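Local coordinates for protein succinate dehydrogenase subunit A (Mycolicibacterium smegmatis MC2 51, PDB 6LUM) that probably oxidises succinate to fumarate on its bound flavin-adenine dinucleotide, as the flavoprotein subunit of the succinate dehydrogenase complex, at residues 118-123 with 394-399; 65-70 with 85-90; 59-64 with 129-134; 242-247 with 285-290. One frame throughout, in Å; residues are numbered along the deposited sequence.

Contact 1: 118-123 with 394-399; sequences GGHTRD and NRLGTN. With FAD (flavin-adenine dinucleotide), chain Y.
His120 and Leu396 are brought together by two torsions: the histidine CG lies anti to its own carbonyl carbon, beside the backbone N (chi1 -73°), and the leucine CG lies anti to its backbone N (chi1 -168°). The side chains cross at a slant. Leu396 CD2 comes to 3.5 Å from His120 CE1, while its sister methyl CD1 rests 3.9 Å from the carbonyl O of Gly119. A branched hydrocarbon suits this spot because it fills the angle between the imidazole and the glycine backbone. The far nitrogen of the ring does the polar work. His120 NE2 gives a weak hydrogen bond to Thr398 OG1, 3.4 Å long but nearly straight (174°), with the hydroxyl at the ring edge; OG1 is modelled implausibly close to the Gly397 carbonyl, so the bond is tentative. Thr398 belongs to a type II turn from Leu396 to Asn399, closed by Asn399 N bonding to Leu396 O at 3.2 Å. The same turn borders the flavin: Thr398 CA is 3.5 Å from FAD O2, and the Arg395 guanidinium lies against the N1/C2 side of the flavin with FAD O2 at its edge. Arg395 NH1 is hydrogen-bonded to Gln241. The turn leads straight into helix 399-421; Cys52 of strand 51-52 touches both His120 and Thr398, and Thr121 reaches helix 63-73 through a hydrogen bond to Asp69.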
# COMPACT_ATOMS: atom_id res chain seq x y z
N GLY D 118 48.60 6.39 -2.97
CA GLY D 118 49.59 5.41 -3.39
C GLY D 118 50.22 5.60 -4.75
O GLY D 118 50.64 6.70 -5.11
N GLY D 119 50.28 4.52 -5.52
CA GLY D 119 50.93 4.55 -6.81
C GLY D 119 50.00 4.84 -7.98
O GLY D 119 50.05 4.15 -8.99
N HIS D 120 49.15 5.85 -7.84
CA HIS D 120 48.35 6.33 -8.96
C HIS D 120 49.07 7.50 -9.62
O HIS D 120 49.52 8.42 -8.93
CB HIS D 120 46.96 6.75 -8.49
CG HIS D 120 46.07 5.61 -8.14
ND1 HIS D 120 45.70 4.64 -9.04
CD2 HIS D 120 45.46 5.28 -6.97
CE1 HIS D 120 44.91 3.76 -8.45
NE2 HIS D 120 44.75 4.13 -7.20
N THR D 121 49.20 7.45 -10.94
CA THR D 121 49.99 8.41 -11.69
C THR D 121 49.11 9.27 -12.58
O THR D 121 47.95 8.95 -12.85
CB THR D 121 51.04 7.71 -12.56
OG1 THR D 121 50.38 7.06 -13.66
CG2 THR D 121 51.83 6.70 -11.76
N ARG D 122 49.70 10.37 -13.05
CA ARG D 122 48.99 11.32 -13.89
C ARG D 122 48.69 10.67 -15.23
O ARG D 122 47.53 10.43 -15.56
CB ARG D 122 49.82 12.59 -14.09
CG ARG D 122 49.25 13.56 -15.10
CD ARG D 122 47.88 14.07 -14.67
NE ARG D 122 47.68 15.45 -15.10
CZ ARG D 122 47.21 15.80 -16.29
NH1 ARG D 122 46.89 14.87 -17.18
NH2 ARG D 122 47.06 17.08 -16.59
N ASP D 123 49.74 10.34 -15.98
CA ASP D 123 49.57 9.56 -17.20
C ASP D 123 50.92 8.92 -17.53
O ASP D 123 51.84 9.60 -17.99
CB ASP D 123 49.06 10.41 -18.36
CG ASP D 123 49.71 11.77 -18.42
OD1 ASP D 123 49.29 12.59 -19.26
OD2 ASP D 123 50.64 12.02 -17.62
N ASN D 394 50.84 -8.24 -8.07
CA ASN D 394 50.86 -7.30 -6.96
C ASN D 394 49.61 -6.46 -7.04
O ASN D 394 49.23 -6.01 -8.12
CB ASN D 394 52.10 -6.40 -6.99
CG ASN D 394 52.06 -5.35 -5.93
OD1 ASN D 394 51.40 -4.32 -6.09
ND2 ASN D 394 52.76 -5.59 -4.83
N ARG D 395 48.97 -6.25 -5.90
CA ARG D 395 47.71 -5.53 -5.87
C ARG D 395 47.97 -4.06 -5.65
O ARG D 395 48.71 -3.68 -4.74
CB ARG D 395 46.81 -6.08 -4.77
CG ARG D 395 45.59 -5.25 -4.55
CD ARG D 395 44.93 -5.68 -3.29
NE ARG D 395 44.10 -4.63 -2.74
CZ ARG D 395 44.45 -3.87 -1.71
NH1 ARG D 395 45.62 -4.04 -1.13
NH2 ARG D 395 43.63 -2.93 -1.27
N LEU D 396 47.38 -3.23 -6.50
CA LEU D 396 47.44 -1.79 -6.33
C LEU D 396 46.31 -1.37 -5.41
O LEU D 396 45.16 -1.75 -5.64
CB LEU D 396 47.32 -1.10 -7.69
CG LEU D 396 47.65 0.39 -7.73
CD1 LEU D 396 49.15 0.58 -7.76
CD2 LEU D 396 47.00 1.02 -8.93
N GLY D 397 46.64 -0.60 -4.38
CA GLY D 397 45.64 -0.20 -3.41
C GLY D 397 44.38 0.35 -4.03
O GLY D 397 44.42 0.94 -5.11
N THR D 398 43.25 0.15 -3.35
CA THR D 398 41.93 0.63 -3.74
C THR D 398 41.39 -0.03 -5.00
O THR D 398 40.35 0.38 -5.50
CB THR D 398 41.92 2.15 -3.95
OG1 THR D 398 42.72 2.47 -5.08
CG2 THR D 398 42.48 2.85 -2.73
N ASN D 399 42.06 -1.06 -5.51
CA ASN D 399 41.52 -1.81 -6.63
C ASN D 399 40.71 -3.02 -6.20
O ASN D 399 40.04 -3.63 -7.03
CB ASN D 399 42.65 -2.27 -7.56
CG ASN D 399 43.07 -1.20 -8.53
OD1 ASN D 399 44.25 -1.02 -8.80
ND2 ASN D 399 42.10 -0.48 -9.06
PA FAD Y . 34.99 -10.85 2.37
O1A FAD Y . 34.37 -9.49 2.56
O2A FAD Y . 36.46 -11.06 2.63
O5B FAD Y . 34.17 -11.91 3.26
C5B FAD Y . 33.78 -13.18 2.72
C4B FAD Y . 32.32 -13.44 3.05
O4B FAD Y . 31.95 -14.74 2.57
C3B FAD Y . 32.07 -13.40 4.55
O3B FAD Y . 31.21 -12.29 4.86
C2B FAD Y . 31.46 -14.74 4.91
O2B FAD Y . 30.16 -14.62 5.50
C1B FAD Y . 31.36 -15.53 3.61
N9A FAD Y . 32.09 -16.82 3.75
C8A FAD Y . 33.43 -16.96 3.76
N7A FAD Y . 33.78 -18.27 3.90
C5A FAD Y . 32.64 -18.98 3.97
C6A FAD Y . 32.29 -20.42 4.13
N6A FAD Y . 33.25 -21.37 4.23
N1A FAD Y . 30.98 -20.74 4.16
C2A FAD Y . 30.01 -19.80 4.06
N3A FAD Y . 30.26 -18.49 3.92
C4A FAD Y . 31.53 -18.02 3.87
N1 FAD Y . 40.87 -3.37 -0.16
C2 FAD Y . 40.81 -2.13 -0.73
O2 FAD Y . 40.55 -2.04 -1.94
N3 FAD Y . 41.03 -1.00 -0.03
C4 FAD Y . 41.31 -1.02 1.28
O4 FAD Y . 41.51 0.05 1.91
C4X FAD Y . 41.40 -2.33 1.97
N5 FAD Y . 41.68 -2.43 3.29
C5X FAD Y . 41.75 -3.64 3.89
C6 FAD Y . 42.04 -3.72 5.25
C7 FAD Y . 42.11 -4.96 5.88
C7M FAD Y . 42.43 -5.04 7.35
C8 FAD Y . 41.87 -6.20 5.10
C8M FAD Y . 41.95 -7.54 5.78
C9 FAD Y . 41.58 -6.13 3.74
C9A FAD Y . 41.51 -4.89 3.11
N10 FAD Y . 41.21 -4.80 1.74
C10 FAD Y . 41.15 -3.53 1.14
C1' FAD Y . 40.97 -6.01 0.95
C2' FAD Y . 39.53 -6.02 0.44
O2' FAD Y . 38.66 -5.63 1.51
C3' FAD Y . 39.14 -7.40 -0.06
O3' FAD Y . 39.62 -7.57 -1.40
C4' FAD Y . 37.62 -7.57 -0.04
O4' FAD Y . 37.10 -7.07 1.19
C5' FAD Y . 37.24 -9.04 -0.20
O5' FAD Y . 35.90 -9.23 0.27
P FAD Y . 34.96 -10.37 -0.38
O1P FAD Y . 33.66 -9.72 -0.79
O2P FAD Y . 35.78 -11.13 -1.40
O3P FAD Y . 34.68 -11.34 0.87

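Contact 2: 65-70 with 85-90; sequences WHTFDT and IMCKEA
Cys87 SG is the centre of this contact, with His66 ND1 3.5 Å away and Thr67 OG1 at 3.4 Å. The sulfur sits 4.0 Å from the centroid of the His66 ring, 35° off its normal, an oblique sulfur-aromatic approach in which the nearest ring atom is ND1. A small, polarisable thiol suits a place where two helices meet and a longer side chain would need more room. The His66 ring reaches across because its CG is anti to the backbone N (chi1 -166°). Beside this group Thr70 CG2 meets the terminal methyl of Met86, CE, at 4.4 Å, a more open apolar touch. The partners belong to helices 63-73 and 80-100, which follow one another through a short connection and run roughly antiparallel as a helical hairpin: the axes of the two short segments approach to 9.4 Å with 142° between their directions. The threonine hydroxyls are held by their own helix. Thr70 OG1 donates to His66 O at 2.9 Å from above the carbonyl plane, and that oxygen also receives Thr70 N; Thr67 OG1 is hydrogen-bonded to Trp63 O one turn back. Further out, His66 NE2 has a weak hydrogen bond with Asn399 ND2, Leu402 touches both His66 and Ala90, and Glu89 forms a salt bridge with Arg410, all three on helix 399-421.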
# COMPACT_ATOMS: atom_id res chain seq x y z
N TRP D 65 44.86 5.87 -18.21
CA TRP D 65 45.96 5.99 -17.27
C TRP D 65 45.76 5.06 -16.08
O TRP D 65 46.72 4.47 -15.58
CB TRP D 65 46.11 7.44 -16.82
CG TRP D 65 46.17 8.42 -17.96
CD1 TRP D 65 46.64 8.19 -19.21
CD2 TRP D 65 45.73 9.79 -17.95
NE1 TRP D 65 46.53 9.31 -19.99
CE2 TRP D 65 45.97 10.31 -19.23
CE3 TRP D 65 45.15 10.61 -16.99
CZ2 TRP D 65 45.66 11.62 -19.57
CZ3 TRP D 65 44.86 11.92 -17.32
CH2 TRP D 65 45.10 12.41 -18.60
N HIS D 66 44.51 4.90 -15.65
CA HIS D 66 44.19 3.91 -14.63
C HIS D 66 44.56 2.51 -15.08
O HIS D 66 45.15 1.74 -14.33
CB HIS D 66 42.71 3.98 -14.29
CG HIS D 66 42.33 3.27 -13.03
ND1 HIS D 66 41.06 2.79 -12.80
CD2 HIS D 66 43.06 2.95 -11.94
CE1 HIS D 66 41.02 2.21 -11.62
NE2 HIS D 66 42.22 2.29 -11.07
N THR D 67 44.20 2.16 -16.32
CA THR D 67 44.51 0.84 -16.85
C THR D 67 46.01 0.62 -16.91
O THR D 67 46.51 -0.45 -16.54
CB THR D 67 43.88 0.68 -18.22
OG1 THR D 67 42.46 0.68 -18.09
CG2 THR D 67 44.31 -0.61 -18.84
N PHE D 68 46.76 1.62 -17.37
CA PHE D 68 48.20 1.46 -17.42
C PHE D 68 48.78 1.29 -16.03
O PHE D 68 49.72 0.50 -15.83
CB PHE D 68 48.88 2.64 -18.11
CG PHE D 68 50.37 2.64 -17.95
CD1 PHE D 68 51.17 1.90 -18.79
CD2 PHE D 68 50.97 3.38 -16.94
CE1 PHE D 68 52.54 1.89 -18.64
CE2 PHE D 68 52.34 3.37 -16.79
CZ PHE D 68 53.12 2.63 -17.64
N ASP D 69 48.26 2.02 -15.05
CA ASP D 69 48.84 1.94 -13.72
C ASP D 69 48.53 0.60 -13.07
O ASP D 69 49.38 0.02 -12.39
CB ASP D 69 48.35 3.09 -12.86
CG ASP D 69 49.41 3.60 -11.93
OD1 ASP D 69 49.41 4.81 -11.64
OD2 ASP D 69 50.27 2.79 -11.51
N THR D 70 47.32 0.08 -13.28
CA THR D 70 46.99 -1.27 -12.84
C THR D 70 47.93 -2.29 -13.47
O THR D 70 48.49 -3.15 -12.77
CB THR D 70 45.55 -1.61 -13.17
OG1 THR D 70 44.68 -0.59 -12.66
CG2 THR D 70 45.16 -2.93 -12.57
N ILE D 85 38.26 -4.03 -18.69
CA ILE D 85 36.86 -4.14 -18.27
C ILE D 85 36.68 -3.55 -16.89
O ILE D 85 35.72 -2.80 -16.63
CB ILE D 85 36.40 -5.60 -18.34
CG1 ILE D 85 36.40 -6.08 -19.78
CG2 ILE D 85 35.01 -5.73 -17.76
CD1 ILE D 85 36.02 -7.52 -19.94
N MET D 86 37.62 -3.83 -15.98
CA MET D 86 37.48 -3.35 -14.61
C MET D 86 37.42 -1.84 -14.57
O MET D 86 36.57 -1.27 -13.89
CB MET D 86 38.62 -3.84 -13.73
CG MET D 86 38.42 -3.41 -12.29
SD MET D 86 39.68 -3.90 -11.12
CE MET D 86 40.95 -2.70 -11.46
N CYS D 87 38.30 -1.15 -15.29
CA CYS D 87 38.31 0.31 -15.20
C CYS D 87 37.08 0.93 -15.87
O CYS D 87 36.36 1.77 -15.26
CB CYS D 87 39.60 0.84 -15.80
SG CYS D 87 41.05 0.12 -15.01
N LYS D 88 36.83 0.55 -17.12
CA LYS D 88 35.73 1.19 -17.82
C LYS D 88 34.37 0.77 -17.29
O LYS D 88 33.36 1.34 -17.70
CB LYS D 88 35.81 0.91 -19.32
CG LYS D 88 35.55 -0.52 -19.71
CD LYS D 88 35.76 -0.69 -21.20
CE LYS D 88 34.66 0.01 -21.98
NZ LYS D 88 34.77 -0.25 -23.44
N GLU D 89 34.31 -0.21 -16.38
CA GLU D 89 33.10 -0.41 -15.59
C GLU D 89 33.23 0.16 -14.19
O GLU D 89 32.23 0.26 -13.49
CB GLU D 89 32.76 -1.90 -15.51
CG GLU D 89 32.52 -2.54 -16.85
CD GLU D 89 31.50 -3.66 -16.78
OE1 GLU D 89 30.88 -3.84 -15.71
OE2 GLU D 89 31.32 -4.37 -17.79
N ALA D 90 34.44 0.53 -13.78
CA ALA D 90 34.66 1.06 -12.45
C ALA D 90 33.99 2.41 -12.29
O ALA D 90 33.46 2.73 -11.22
CB ALA D 90 36.16 1.20 -12.20

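Contact 3: 59-64 with 129-134; sequences EEDNWE and VRRACY
A classic beta bulge, in which Arg131 and Ala132 both face Arg115, lies at the start of strand 132-133, and from it Arg131 reaches Asp61 in the loop leading to helix 63-73. Asp61 OD2 stands 3.1 Å from Arg131 NE, well out of the guanidinium plane, so the salt bridge is one of charge alone and no N-H is aimed at the oxygen. The two flat groups are turned 31° apart. The carboxylate also lies beside the arginine's hydrocarbon stem, with Asp61 OD2 3.6 Å from Arg131 CD. At the guanidinium edge, in its plane, Asn62 O is 3.9 Å from Arg131 NH2. The strand behind this pair is the central one of a small three-stranded antiparallel sheet, between 51-52 and 114-115, so the contact joins that sheet to the beginning of helix 63-73. Two residues before Arg131, a branched valine suits the place because the CG2 methyl of Val129 covers Asp61 CB at 3.6 Å, the two side chains crossing at about a right angle. A leucine in place of Arg131 would probably leave the buried Asp61 carboxylate without its countercharge. Towards the exposed side Glu59 OE1 and Arg130 NH1 form a long salt bridge of 3.8 Å, their planes 55° apart. The same NH1 lies close to the like-charged Arg116, while the side chain of Arg131 also touches Trp65, His66 and His120.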
# COMPACT_ATOMS: atom_id res chain seq x y z
N GLU D 59 40.03 16.80 -10.79
CA GLU D 59 41.14 16.88 -11.73
C GLU D 59 40.66 16.27 -13.03
O GLU D 59 39.46 16.08 -13.25
CB GLU D 59 42.39 16.19 -11.17
CG GLU D 59 42.97 16.84 -9.93
CD GLU D 59 44.46 16.62 -9.81
OE1 GLU D 59 45.13 17.43 -9.14
OE2 GLU D 59 44.97 15.64 -10.40
N GLU D 60 41.59 15.95 -13.92
CA GLU D 60 41.26 15.31 -15.19
C GLU D 60 42.00 14.00 -15.31
O GLU D 60 43.22 13.95 -15.15
CB GLU D 60 41.59 16.21 -16.38
CG GLU D 60 40.96 15.73 -17.67
CD GLU D 60 39.48 15.43 -17.50
OE1 GLU D 60 38.75 16.27 -16.95
OE2 GLU D 60 39.05 14.33 -17.92
N ASP D 61 41.26 12.93 -15.59
CA ASP D 61 41.86 11.66 -15.95
C ASP D 61 40.87 10.83 -16.73
O ASP D 61 39.66 10.91 -16.53
CB ASP D 61 42.36 10.89 -14.72
CG ASP D 61 41.28 10.65 -13.70
OD1 ASP D 61 40.19 11.22 -13.84
OD2 ASP D 61 41.53 9.87 -12.75
N ASN D 62 41.40 10.04 -17.66
CA ASN D 62 40.64 9.04 -18.39
C ASN D 62 41.02 7.67 -17.85
O ASN D 62 42.04 7.51 -17.17
CB ASN D 62 40.91 9.12 -19.89
CG ASN D 62 42.39 9.09 -20.22
OD1 ASN D 62 43.23 9.11 -19.33
ND2 ASN D 62 42.71 9.05 -21.50
N TRP D 63 40.20 6.68 -18.17
CA TRP D 63 40.47 5.36 -17.62
C TRP D 63 41.72 4.72 -18.19
O TRP D 63 42.16 3.69 -17.66
CB TRP D 63 39.28 4.44 -17.83
CG TRP D 63 38.76 4.38 -19.21
CD1 TRP D 63 37.65 4.99 -19.68
CD2 TRP D 63 39.32 3.66 -20.31
NE1 TRP D 63 37.47 4.70 -21.01
CE2 TRP D 63 38.49 3.88 -21.42
CE3 TRP D 63 40.44 2.84 -20.46
CZ2 TRP D 63 38.75 3.33 -22.66
CZ3 TRP D 63 40.70 2.29 -21.69
CH2 TRP D 63 39.86 2.54 -22.78
N GLU D 64 42.33 5.29 -19.23
CA GLU D 64 43.49 4.64 -19.82
C GLU D 64 44.71 4.75 -18.91
O GLU D 64 45.52 3.82 -18.84
CB GLU D 64 43.79 5.23 -21.19
CG GLU D 64 44.74 4.39 -22.02
CD GLU D 64 46.20 4.71 -21.76
OE1 GLU D 64 47.00 3.76 -21.63
OE2 GLU D 64 46.55 5.90 -21.68
N VAL D 129 47.22 11.94 -9.26
CA VAL D 129 46.07 12.19 -10.12
C VAL D 129 44.78 12.35 -9.32
O VAL D 129 43.77 12.82 -9.84
CB VAL D 129 45.95 11.07 -11.17
CG1 VAL D 129 45.69 9.75 -10.50
CG2 VAL D 129 44.87 11.38 -12.19
N ARG D 130 44.81 11.98 -8.03
CA ARG D 130 43.66 12.13 -7.14
C ARG D 130 42.45 11.36 -7.68
O ARG D 130 41.44 11.93 -8.10
CB ARG D 130 43.31 13.61 -6.93
CG ARG D 130 44.21 14.31 -5.95
CD ARG D 130 43.66 15.67 -5.57
NE ARG D 130 44.31 16.19 -4.38
CZ ARG D 130 45.51 16.75 -4.37
NH1 ARG D 130 46.20 16.88 -5.50
NH2 ARG D 130 46.03 17.20 -3.24
N ARG D 131 42.59 10.04 -7.67
CA ARG D 131 41.53 9.16 -8.14
C ARG D 131 40.56 8.72 -7.05
O ARG D 131 39.36 8.64 -7.29
CB ARG D 131 42.12 7.91 -8.79
CG ARG D 131 42.50 8.10 -10.22
CD ARG D 131 42.41 6.81 -10.98
NE ARG D 131 42.81 7.03 -12.36
CZ ARG D 131 44.06 7.06 -12.77
NH1 ARG D 131 45.05 6.88 -11.90
NH2 ARG D 131 44.34 7.27 -14.04
N ALA D 132 41.08 8.44 -5.85
CA ALA D 132 40.35 7.59 -4.90
C ALA D 132 39.17 8.33 -4.30
O ALA D 132 39.34 9.35 -3.64
CB ALA D 132 41.30 7.12 -3.81
N CYS D 133 37.97 7.81 -4.53
CA CYS D 133 36.80 8.24 -3.79
C CYS D 133 36.88 7.69 -2.36
O CYS D 133 37.66 6.79 -2.06
CB CYS D 133 35.53 7.74 -4.45
SG CYS D 133 35.30 8.30 -6.13
N TYR D 134 36.05 8.24 -1.49
CA TYR D 134 36.04 7.79 -0.11
C TYR D 134 34.78 8.31 0.55
O TYR D 134 34.07 9.15 -0.00
CB TYR D 134 37.29 8.24 0.66
CG TYR D 134 37.45 9.73 0.79
CD1 TYR D 134 37.69 10.53 -0.31
CD2 TYR D 134 37.39 10.34 2.03
CE1 TYR D 134 37.85 11.88 -0.19
CE2 TYR D 134 37.55 11.70 2.16
CZ TYR D 134 37.77 12.47 1.05
OH TYR D 134 37.93 13.82 1.18

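Contact 4: 242-247 with 285-290; sequences FHPTGL and APRDIV
Pro244 packs against Val290 in the tighter part of this contact, its CB meeting Val290 CG1 at 3.7 Å. The valine methyl comes to the proline because CG1 is anti to the backbone N (chi1 -174°). Further round the ring, Pro244 CD lies 4.0 Å from Arg287 CB, so the proline ring spans two residues one turn apart on helix 287-299. Proline suits the position just after strand 240-243: it is compact, rigid and has no backbone N-H needing a partner. A glycine here would probably open a gap against Val290 CG1 and Arg287 CB and give the chain after the strand more freedom to turn. The looser part, on the partly exposed side of the arginine, is a single near pair without a hydrogen bond: His243 and Arg287 lie side by side and point the same way. His243 NE2 is 4.0 Å from Arg287 NE, with the ring and guanidinium planes 57° apart and His243 CE1 over one face of the guanidinium. The histidine itself is buried, its ring meeting that of His354 and its backbone bonded to Thr352. Pro286 occupies the N-cap position, and its O takes the first helical hydrogen bond, from Val290 N, at 3.0 Å. The side chain of His243 is about 7 Å from the FAD, consistent with the substrate region beside the flavin known in relatives. Across the contact hydrocarbon does the holding, while imidazole and guanidinium make no hydrogen bond to each other.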
# COMPACT_ATOMS: atom_id res chain seq x y z
N PHE D 242 52.22 -8.56 1.12
CA PHE D 242 52.61 -8.29 2.49
C PHE D 242 52.63 -6.79 2.70
O PHE D 242 53.55 -6.11 2.23
CB PHE D 242 53.96 -8.92 2.80
CG PHE D 242 53.92 -10.40 2.86
CD1 PHE D 242 54.26 -11.15 1.76
CD2 PHE D 242 53.54 -11.04 4.01
CE1 PHE D 242 54.21 -12.51 1.82
CE2 PHE D 242 53.49 -12.40 4.06
CZ PHE D 242 53.83 -13.13 2.96
N HIS D 243 51.63 -6.27 3.39
CA HIS D 243 51.57 -4.85 3.65
C HIS D 243 52.74 -4.45 4.54
O HIS D 243 53.10 -5.19 5.46
CB HIS D 243 50.24 -4.51 4.32
CG HIS D 243 49.72 -3.15 3.98
ND1 HIS D 243 50.08 -2.02 4.68
CD2 HIS D 243 48.86 -2.74 3.02
CE1 HIS D 243 49.46 -0.98 4.17
NE2 HIS D 243 48.71 -1.39 3.16
N PRO D 244 53.37 -3.32 4.28
CA PRO D 244 54.55 -2.94 5.05
C PRO D 244 54.26 -2.55 6.49
O PRO D 244 54.88 -3.07 7.42
CB PRO D 244 55.13 -1.76 4.26
CG PRO D 244 53.99 -1.23 3.50
CD PRO D 244 53.09 -2.37 3.19
N THR D 245 53.30 -1.65 6.70
CA THR D 245 53.02 -1.11 8.03
C THR D 245 52.10 -2.07 8.77
O THR D 245 50.91 -2.16 8.46
CB THR D 245 52.39 0.27 7.93
OG1 THR D 245 51.13 0.17 7.26
CG2 THR D 245 53.29 1.21 7.16
N GLY D 246 52.64 -2.77 9.77
CA GLY D 246 51.87 -3.80 10.41
C GLY D 246 51.94 -3.97 11.92
O GLY D 246 51.89 -5.11 12.37
N LEU D 247 52.06 -2.90 12.70
CA LEU D 247 52.06 -3.02 14.17
C LEU D 247 53.03 -4.10 14.64
O LEU D 247 52.63 -5.16 15.11
CB LEU D 247 50.67 -3.29 14.73
CG LEU D 247 49.85 -2.12 15.26
CD1 LEU D 247 50.60 -1.43 16.37
CD2 LEU D 247 49.49 -1.15 14.18
N ALA D 285 56.43 4.11 -2.67
CA ALA D 285 56.72 3.08 -3.66
C ALA D 285 55.72 1.94 -3.53
O ALA D 285 54.88 1.96 -2.62
CB ALA D 285 58.16 2.58 -3.47
N PRO D 286 55.74 0.94 -4.41
CA PRO D 286 54.83 -0.20 -4.25
C PRO D 286 55.05 -0.94 -2.93
O PRO D 286 56.16 -0.97 -2.38
CB PRO D 286 55.16 -1.09 -5.45
CG PRO D 286 55.64 -0.14 -6.48
CD PRO D 286 56.37 0.94 -5.75
N ARG D 287 53.97 -1.55 -2.44
CA ARG D 287 53.98 -2.18 -1.13
C ARG D 287 55.00 -3.31 -1.06
O ARG D 287 55.67 -3.49 -0.04
CB ARG D 287 52.59 -2.70 -0.78
CG ARG D 287 51.50 -1.66 -0.88
CD ARG D 287 51.91 -0.37 -0.21
NE ARG D 287 50.76 0.39 0.26
CZ ARG D 287 50.85 1.60 0.79
NH1 ARG D 287 49.75 2.23 1.20
NH2 ARG D 287 52.03 2.20 0.91
N ASP D 288 55.11 -4.09 -2.13
CA ASP D 288 56.08 -5.18 -2.14
C ASP D 288 57.50 -4.65 -2.00
O ASP D 288 58.31 -5.22 -1.26
CB ASP D 288 55.93 -5.99 -3.42
CG ASP D 288 55.95 -5.13 -4.66
OD1 ASP D 288 56.01 -3.90 -4.52
OD2 ASP D 288 55.89 -5.68 -5.78
N ILE D 289 57.81 -3.54 -2.67
CA ILE D 289 59.15 -2.96 -2.56
C ILE D 289 59.38 -2.44 -1.15
O ILE D 289 60.45 -2.66 -0.56
CB ILE D 289 59.35 -1.86 -3.61
CG1 ILE D 289 58.99 -2.39 -5.00
CG2 ILE D 289 60.78 -1.37 -3.59
CD1 ILE D 289 59.47 -1.53 -6.13
N VAL D 290 58.40 -1.75 -0.58
CA VAL D 290 58.58 -1.22 0.77
C VAL D 290 58.82 -2.35 1.76
O VAL D 290 59.68 -2.26 2.64
CB VAL D 290 57.38 -0.35 1.19
CG1 VAL D 290 57.66 0.30 2.52
CG2 VAL D 290 57.10 0.70 0.14

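Overall arrangement
All four contacts lie in the FAD-binding part of the chain, around the flavin end of the cofactor. Contacts 1, 2 and 3 form one cluster, with centres 10 to 11 Å apart and direct touches between each pair; contacts 2 and 3 share helix 63-73. Contact 4 stands apart, its centre 14 Å from contact 1 and 23 Å from the other two. Along the chain contact 2 falls between the halves of contact 3, and contact 4 between those of contact 1, whose segments alternate with those of contact 3. The cluster thus packs the 59-134 region on to the flavin-binding turn, and contact 4 closes on the segment carrying that turn, where Asp288 meets Asn394.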